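Local structure of predicted metal-dependent phosphohydrolase (Magnetospirillum magnetotacticum MS-1, 3KH1) at residues A[55-60]-A[134-138]; A[28-32]-A[155-160]. The protein is a predicted metal-dependent phosphohydrolase of the HD-domain family, possibly with the 5'-deoxynucleotidase activity generally assigned to its relatives. All coordinates share one frame; numbering follows the deposited sequence. Where two conformers were deposited one is given.

Interaction 1: residues A[55-60]-A[134-138]; sequences LAEYAD and ARFAD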
ATOM      1  N   LEU A  55       3.197 -13.140   6.222  1.00 12.00           N
ATOM      2  CA  LEU A  55       2.824 -13.840   7.463  1.00 12.30           C
ATOM      3  C   LEU A  55       1.636 -14.767   7.245  1.00 13.77           C
ATOM      4  O   LEU A  55       1.030 -15.233   8.201  1.00 13.69           O
ATOM      5  CB  LEU A  55       2.542 -12.810   8.572  1.00 12.08           C
ATOM      6  CG  LEU A  55       3.756 -11.933   8.957  1.00 13.02           C
ATOM      7  CD1 LEU A  55       3.355 -10.927  10.011  1.00 13.34           C
ATOM      8  CD2 LEU A  55       4.972 -12.777   9.451  1.00 14.24           C
ATOM      9  N   ALA A  56       1.344 -15.067   5.984  1.00 14.55           N
ATOM     10  CA  ALA A  56       0.169 -15.876   5.587  1.00 15.44           C
ATOM     11  C   ALA A  56       0.123 -17.212   6.314  1.00 16.28           C
ATOM     12  O   ALA A  56      -0.942 -17.722   6.621  1.00 16.85           O
ATOM     13  CB  ALA A  56       0.182 -16.139   4.053  1.00 16.73           C
ATOM     14  N   GLU A  57       1.288 -17.792   6.576  1.00 16.32           N
ATOM     15  CA  GLU A  57       1.313 -19.150   7.139  1.00 16.53           C
ATOM     16  C   GLU A  57       0.724 -19.214   8.557  1.00 16.69           C
ATOM     17  O   GLU A  57       0.382 -20.296   9.067  1.00 17.93           O
ATOM     18  CB  GLU A  57       2.732 -19.714   7.177  1.00 16.76           C
ATOM     19  CG  GLU A  57       3.627 -19.102   8.275  1.00 17.16           C
ATOM     20  CD  GLU A  57       5.089 -19.401   8.023  1.00 16.28           C
ATOM     21  OE1 GLU A  57       5.653 -18.680   7.168  1.00 17.29           O
ATOM     22  OE2 GLU A  57       5.638 -20.384   8.576  1.00 20.34           O
ATOM     23  N   TYR A  58       0.632 -18.041   9.201  1.00 16.38           N
ATOM     24  CA  TYR A  58       0.111 -17.944  10.574  1.00 16.78           C
ATOM     25  C   TYR A  58      -1.437 -17.771  10.613  1.00 17.95           C
ATOM     26  O   TYR A  58      -1.984 -17.774  11.721  1.00 20.99           O
ATOM     27  CB  TYR A  58       0.854 -16.835  11.362  1.00 17.28           C
ATOM     28  CG  TYR A  58       2.361 -17.058  11.337  1.00 15.29           C
ATOM     29  CD1 TYR A  58       2.953 -18.155  11.990  1.00 16.66           C
ATOM     30  CD2 TYR A  58       3.195 -16.237  10.595  1.00 16.35           C
ATOM     31  CE1 TYR A  58       4.309 -18.409  11.914  1.00 17.13           C
ATOM     32  CE2 TYR A  58       4.567 -16.499  10.499  1.00 14.97           C
ATOM     33  CZ  TYR A  58       5.107 -17.562  11.174  1.00 16.90           C
ATOM     34  OH  TYR A  58       6.425 -17.869  11.120  1.00 17.09           O
ATOM     35  N   ALA A  59      -2.085 -17.657   9.439  1.00 18.25           N
ATOM     36  CA  ALA A  59      -3.582 -17.477   9.242  1.00 19.13           C
ATOM     37  C   ALA A  59      -4.308 -18.800   9.276  1.00 21.23           C
ATOM     38  O   ALA A  59      -3.737 -19.841   8.896  1.00 22.52           O
ATOM     39  CB  ALA A  59      -3.918 -16.723   7.897  1.00 19.37           C
ATOM     40  N   ASP A  60      -5.557 -18.750   9.726  1.00 22.65           N
ATOM     41  CA  ASP A  60      -6.396 -19.945   9.710  0.50 23.82           C
ATOM     42  C   ASP A  60      -6.576 -20.383   8.263  1.00 24.18           C
ATOM     43  O   ASP A  60      -6.516 -19.561   7.346  1.00 23.87           O
ATOM     44  CB  ASP A  60      -7.761 -19.701  10.359  0.50 24.38           C
ATOM     45  CG  ASP A  60      -7.677 -19.545  11.856  0.50 26.01           C
ATOM     46  OD1 ASP A  60      -6.603 -19.846  12.431  0.50 29.60           O
ATOM     47  OD2 ASP A  60      -8.699 -19.149  12.466  0.50 29.08           O
ATOM     48  N   ALA A 134     -11.446 -10.935   8.197  1.00 12.99           N
ATOM     49  CA  ALA A 134     -11.400  -9.715   8.981  1.00 12.45           C
ATOM     50  C   ALA A 134     -10.576  -9.894  10.251  1.00 12.31           C
ATOM     51  O   ALA A 134      -9.884  -8.958  10.648  1.00 11.95           O
ATOM     52  CB  ALA A 134     -12.839  -9.210   9.305  1.00 13.71           C
ATOM     53  N   ARG A 135     -10.645 -11.055  10.894  1.00 12.42           N
ATOM     54  CA  ARG A 135      -9.868 -11.298  12.081  1.00 13.07           C
ATOM     55  C   ARG A 135      -8.370 -11.316  11.791  1.00 12.55           C
ATOM     56  O   ARG A 135      -7.574 -10.769  12.562  1.00 12.24           O
ATOM     57  CB  ARG A 135     -10.265 -12.578  12.821  1.00 14.33           C
ATOM     58  CG  ARG A 135     -11.583 -12.435  13.567  1.00 16.73           C
ATOM     59  CD  ARG A 135     -11.936 -13.653  14.381  1.00 22.62           C
ATOM     60  NE  ARG A 135     -12.730 -14.545  13.585  1.00 29.59           N
ATOM     61  CZ  ARG A 135     -12.326 -15.683  13.042  1.00 32.41           C
ATOM     62  NH1 ARG A 135     -11.059 -16.114  13.150  1.00 34.70           N
ATOM     63  NH2 ARG A 135     -13.213 -16.389  12.342  1.00 32.05           N
ATOM     64  N   PHE A 136      -7.975 -11.917  10.672  1.00 12.27           N
ATOM     65  CA  PHE A 136      -6.547 -11.944  10.334  1.00 12.03           C
ATOM     66  C   PHE A 136      -6.084 -10.534   9.938  1.00 10.87           C
ATOM     67  O   PHE A 136      -5.057 -10.080  10.374  1.00 11.47           O
ATOM     68  CB  PHE A 136      -6.257 -12.987   9.262  1.00 12.32           C
ATOM     69  CG  PHE A 136      -4.801 -13.247   9.078  1.00 13.20           C
ATOM     70  CD1 PHE A 136      -4.039 -13.804  10.096  1.00 14.57           C
ATOM     71  CD2 PHE A 136      -4.169 -12.941   7.863  1.00 12.89           C
ATOM     72  CE1 PHE A 136      -2.702 -14.000   9.910  1.00 15.71           C
ATOM     73  CE2 PHE A 136      -2.797 -13.163   7.676  1.00 14.01           C
ATOM     74  CZ  PHE A 136      -2.092 -13.698   8.689  1.00 13.98           C
ATOM     75  N   ALA A 137      -6.904  -9.831   9.149  1.00 11.28           N
ATOM     76  CA  ALA A 137      -6.600  -8.439   8.788  1.00 11.20           C
ATOM     77  C   ALA A 137      -6.425  -7.566  10.033  1.00 10.26           C
ATOM     78  O   ALA A 137      -5.441  -6.812  10.171  1.00 11.20           O
ATOM     79  CB  ALA A 137      -7.736  -7.874   7.921  1.00 10.52           C
ATOM     80  N   ASP A 138      -7.368  -7.667  10.969  1.00 10.86           N
ATOM     81  CA  ASP A 138      -7.337  -6.854  12.175  1.00 10.79           C
ATOM     82  C   ASP A 138      -6.121  -7.209  13.051  1.00 10.79           C
ATOM     83  O   ASP A 138      -5.483  -6.328  13.631  1.00 10.35           O
ATOM     84  CB  ASP A 138      -8.628  -7.039  12.976  1.00 11.96           C
ATOM     85  CG  ASP A 138      -8.750  -6.066  14.134  1.00 12.32           C
ATOM     86  OD1 ASP A 138      -8.836  -4.843  13.874  1.00 14.09           O
ATOM     87  OD2 ASP A 138      -8.811  -6.548  15.293  1.00 13.40           O
TER

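Interaction 2: residues A[28-32]-A[155-160]; sequences RQTLL and GTWKPH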
ATOM      1  N   ARG A  28      -1.208   9.256  11.241  1.00 10.08           N
ATOM      2  CA  ARG A  28      -1.421   8.456  12.431  1.00 10.34           C
ATOM      3  C   ARG A  28      -0.513   8.950  13.558  1.00 10.03           C
ATOM      4  O   ARG A  28       0.368   9.790  13.348  1.00 11.49           O
ATOM      5  CB  ARG A  28      -1.066   7.003  12.109  1.00  9.12           C
ATOM      6  CG  ARG A  28      -1.991   6.391  11.094  1.00 10.96           C
ATOM      7  CD  ARG A  28      -1.520   5.094  10.502  1.00 10.73           C
ATOM      8  NE  ARG A  28      -1.101   4.157  11.508  1.00 14.74           N
ATOM      9  CZ  ARG A  28      -1.819   3.348  12.241  1.00 15.75           C
ATOM     10  NH1 ARG A  28      -3.090   3.177  11.974  1.00 16.23           N
ATOM     11  NH2 ARG A  28      -1.199   2.591  13.178  1.00 20.30           N
ATOM     12  N   GLN A  29      -0.667   8.384  14.755  1.00  9.67           N
ATOM     13  CA  GLN A  29       0.283   8.664  15.854  1.00  9.71           C
ATOM     14  C   GLN A  29       1.485   7.724  15.898  1.00  9.58           C
ATOM     15  O   GLN A  29       2.500   8.048  16.533  1.00 10.60           O
ATOM     16  CB  GLN A  29      -0.433   8.622  17.205  1.00 10.24           C
ATOM     17  CG  GLN A  29      -1.394   9.748  17.356  1.00 11.14           C
ATOM     18  CD  GLN A  29      -0.688  11.088  17.255  1.00 12.32           C
ATOM     19  OE1 GLN A  29       0.202  11.392  18.070  1.00 13.27           O
ATOM     20  NE2 GLN A  29      -1.077  11.903  16.260  1.00 13.73           N
ATOM     21  N   THR A  30       1.413   6.592  15.218  1.00  9.62           N
ATOM     22  CA  THR A  30       2.531   5.690  15.035  1.00  9.83           C
ATOM     23  C   THR A  30       3.648   6.415  14.354  1.00  9.65           C
ATOM     24  O   THR A  30       3.422   7.108  13.407  1.00 10.78           O
ATOM     25  CB  THR A  30       2.080   4.492  14.151  1.00 10.92           C
ATOM     26  OG1 THR A  30       0.882   3.875  14.706  1.00 13.78           O
ATOM     27  CG2 THR A  30       3.218   3.512  13.926  1.00 12.33           C
ATOM     28  N   LEU A  31       4.855   6.261  14.869  1.00  9.17           N
ATOM     29  CA  LEU A  31       6.048   6.805  14.228  1.00  9.19           C
ATOM     30  C   LEU A  31       6.686   5.773  13.333  1.00  9.13           C
ATOM     31  O   LEU A  31       6.608   4.583  13.583  1.00  9.64           O
ATOM     32  CB  LEU A  31       7.073   7.284  15.254  1.00 10.22           C
ATOM     33  CG  LEU A  31       6.586   8.293  16.299  1.00  9.83           C
ATOM     34  CD1 LEU A  31       7.740   8.679  17.256  1.00 11.78           C
ATOM     35  CD2 LEU A  31       6.007   9.517  15.629  1.00 12.98           C
ATOM     36  N   LEU A  32       7.324   6.243  12.274  1.00  8.78           N
ATOM     37  CA  LEU A  32       8.296   5.379  11.599  1.00  9.25           C
ATOM     38  C   LEU A  32       9.303   4.839  12.633  1.00  8.81           C
ATOM     39  O   LEU A  32       9.559   5.429  13.670  1.00  9.62           O
ATOM     40  CB  LEU A  32       9.036   6.155  10.505  1.00  9.65           C
ATOM     41  CG  LEU A  32       8.340   6.235   9.133  1.00 12.99           C
ATOM     42  CD1 LEU A  32       6.886   6.498   9.131  1.00 15.46           C
ATOM     43  CD2 LEU A  32       9.167   7.033   8.143  1.00 11.74           C
ATOM     44  N   GLY A 155       7.802   5.375  21.475  1.00 11.04           N
ATOM     45  CA  GLY A 155       7.712   6.693  20.890  1.00 10.99           C
ATOM     46  C   GLY A 155       6.303   7.210  20.719  1.00 10.63           C
ATOM     47  O   GLY A 155       6.094   8.426  20.591  1.00 10.44           O
ATOM     48  N   THR A 156       5.330   6.316  20.729  1.00 10.50           N
ATOM     49  CA  THR A 156       3.908   6.661  20.793  1.00 10.67           C
ATOM     50  C   THR A 156       3.300   6.357  22.158  1.00 11.43           C
ATOM     51  O   THR A 156       2.582   7.191  22.707  1.00 11.82           O
ATOM     52  CB  THR A 156       3.147   6.020  19.622  1.00 10.69           C
ATOM     53  OG1 THR A 156       3.816   6.375  18.383  1.00 10.84           O
ATOM     54  CG2 THR A 156       1.689   6.503  19.599  1.00 12.56           C
ATOM     55  N   TRP A 157       3.683   5.238  22.761  1.00 11.21           N
ATOM     56  CA  TRP A 157       3.168   4.886  24.073  1.00 11.24           C
ATOM     57  C   TRP A 157       3.406   5.962  25.123  1.00 12.02           C
ATOM     58  O   TRP A 157       2.487   6.383  25.841  1.00 13.29           O
ATOM     59  CB  TRP A 157       3.818   3.616  24.587  1.00 12.01           C
ATOM     60  CG  TRP A 157       3.340   2.331  23.948  1.00 12.81           C
ATOM     61  CD1 TRP A 157       2.092   2.035  23.490  1.00 12.18           C
ATOM     62  CD2 TRP A 157       4.134   1.160  23.713  1.00 12.61           C
ATOM     63  NE1 TRP A 157       2.060   0.752  22.996  1.00 13.57           N
ATOM     64  CE2 TRP A 157       3.298   0.193  23.118  1.00 13.27           C
ATOM     65  CE3 TRP A 157       5.472   0.831  23.937  1.00 12.65           C
ATOM     66  CZ2 TRP A 157       3.766  -1.081  22.742  1.00 13.01           C
ATOM     67  CZ3 TRP A 157       5.944  -0.407  23.533  1.00 13.98           C
ATOM     68  CH2 TRP A 157       5.075  -1.360  22.976  1.00 14.46           C
ATOM     69  N   LYS A 158       4.647   6.398  25.306  1.00 12.51           N
ATOM     70  CA  LYS A 158       4.970   7.283  26.428  0.50 13.36           C
ATOM     71  C   LYS A 158       4.314   8.665  26.343  1.00 12.93           C
ATOM     72  O   LYS A 158       3.705   9.125  27.291  1.00 13.62           O
ATOM     73  CB  LYS A 158       6.490   7.364  26.648  0.50 14.33           C
ATOM     74  CG  LYS A 158       7.090   6.079  27.181  0.50 16.78           C
ATOM     75  CD  LYS A 158       8.598   6.010  27.040  0.50 18.64           C
ATOM     76  CE  LYS A 158       9.335   7.045  27.847  0.50 20.94           C
ATOM     77  NZ  LYS A 158      10.836   6.910  27.642  0.50 23.63           N
ATOM     78  N   PRO A 159       4.402   9.329  25.182  1.00 12.30           N
ATOM     79  CA  PRO A 159       3.778  10.648  25.127  1.00 12.63           C
ATOM     80  C   PRO A 159       2.280  10.622  25.281  1.00 12.47           C
ATOM     81  O   PRO A 159       1.699  11.578  25.742  1.00 14.36           O
ATOM     82  CB  PRO A 159       4.193  11.178  23.746  1.00 13.28           C
ATOM     83  CG  PRO A 159       5.483  10.469  23.493  1.00 12.66           C
ATOM     84  CD  PRO A 159       5.247   9.085  23.997  1.00 13.06           C
ATOM     85  N   HIS A 160       1.679   9.497  24.945  1.00 13.39           N
ATOM     86  CA  HIS A 160       0.245   9.362  25.064  1.00 13.64           C
ATOM     87  C   HIS A 160      -0.206   8.677  26.358  1.00 15.43           C
ATOM     88  O   HIS A 160      -1.419   8.497  26.520  1.00 17.17           O
ATOM     89  CB  HIS A 160      -0.322   8.596  23.890  1.00 13.49           C
ATOM     90  CG  HIS A 160      -0.286   9.359  22.610  1.00 13.56           C
ATOM     91  ND1 HIS A 160      -1.311  10.214  22.216  1.00 16.13           N
ATOM     92  CD2 HIS A 160       0.688   9.466  21.669  1.00 12.24           C
ATOM     93  CE1 HIS A 160      -0.977  10.764  21.055  1.00 16.87           C
ATOM     94  NE2 HIS A 160       0.226  10.344  20.709  1.00 18.35           N
TER
HETATM   95  O   HOH W   1       5.785   4.613  17.451  1.00 13.42           O

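Interaction 1: residues A[55-60]-A[134-138]
The loop that follows helix 41-54 makes a short 3-10 turn at 56-58 and passes beside helix 132-151, with Ala59 CA and Phe136 CA 6.4 Å apart. Phe136 carries most of the contact: its CG lies anti to the backbone N (chi1 -169°), which sends the ring out from the helix toward the 3-10 turn, against Ala59. Ala59 CB sits almost on the ring normal, 3.4 Å from the centroid of the Phe136 ring, a CH-pi contact centred on one face. At the ring edge, Phe136 CZ reaches Leu55 O at 3.5 Å, the same carbonyl that accepts the 3-10 hydrogen bond from Tyr58 N. Val63 and Ile65 add apolar contacts to the phenylalanine. A leucine in its place would probably leave the methyl of Ala59 without its flat partner and open a gap beside the turn. Nearer the surface, Asp60 OD2 meets the edge of the Arg135 guanidinium in a long salt bridge, 3.9 Å to Arg135 NH1, while Arg135 NE bonds to Glu130 O. Close apolar fit, rather than this stretched charge pair, therefore appears to join the loop to the helix within the HD domain.

Interaction 2: residues A[28-32]-A[155-160]
Thr156 and Gln29 join two irregular pieces of the mainly helical HD-domain fold: the corner leading into the short strand 30-31, and the loop between helices 132-151 and 164-177. Thr156 OG1 donates to Gln29 O at 2.8 Å, approaching from above the carbonyl plane, 39° out of it. The hydroxyl also accepts a hydrogen bond from a water, and that water in turn accepts from Leu31 N, at 3.2 Å. One side chain thus serves two backbone groups of segment 28-32, the Gln29 carbonyl directly and the Leu31 amide through the water. Its OG1 stands anti to its own carbonyl carbon, while CG2, anti to the backbone N, packs on Gln29 CB at 3.8 Å. On the backbone side, the amides of Thr156 and Trp157 both donate to Asn149 OD1 and Gly155 N bonds to Thr152 OG1, tying the loop back to helix 132-151 and the residue just beyond it, while Leu31 O is taken by His148 ND1, which links the strand as well to that helix. Leu31 CD1 rests 3.7 Å from Gly155 O, where even a methyl group on the glycine would come tight against the leucine. CB of Thr30 points away from the loop; the nearest atom of the Thr30 side chain is about 3 Å from a bound calcium ion, so the contact lies close to a metal. A bend at chi2 of Gln29 brings its amide to the edge of the His160 imidazole, the two planes 71° apart. His160 NE2 donates to Gln29 OE1 at 2.8 Å, with a bent N-H...O angle of 135° and the oxygen close to the ring plane.

Both contacts lie within the HD-domain range and are partly buried, and each draws on helix 132-151 or the loop that follows it: interaction 1 uses a part near the start of that helix, interaction 2 the loop beyond its end. Their centres are 25 Å apart and they do not touch. In sequence, the segments of interaction 1 fall between those of interaction 2. Interaction 1 is mainly apolar, with a charged pair at its margin, and its 55-60 loop also meets the second subunit through Glu57 and Tyr58. Interaction 2 is mainly polar, combining direct and water-mediated hydrogen bonds, and its strand borders the calcium ion.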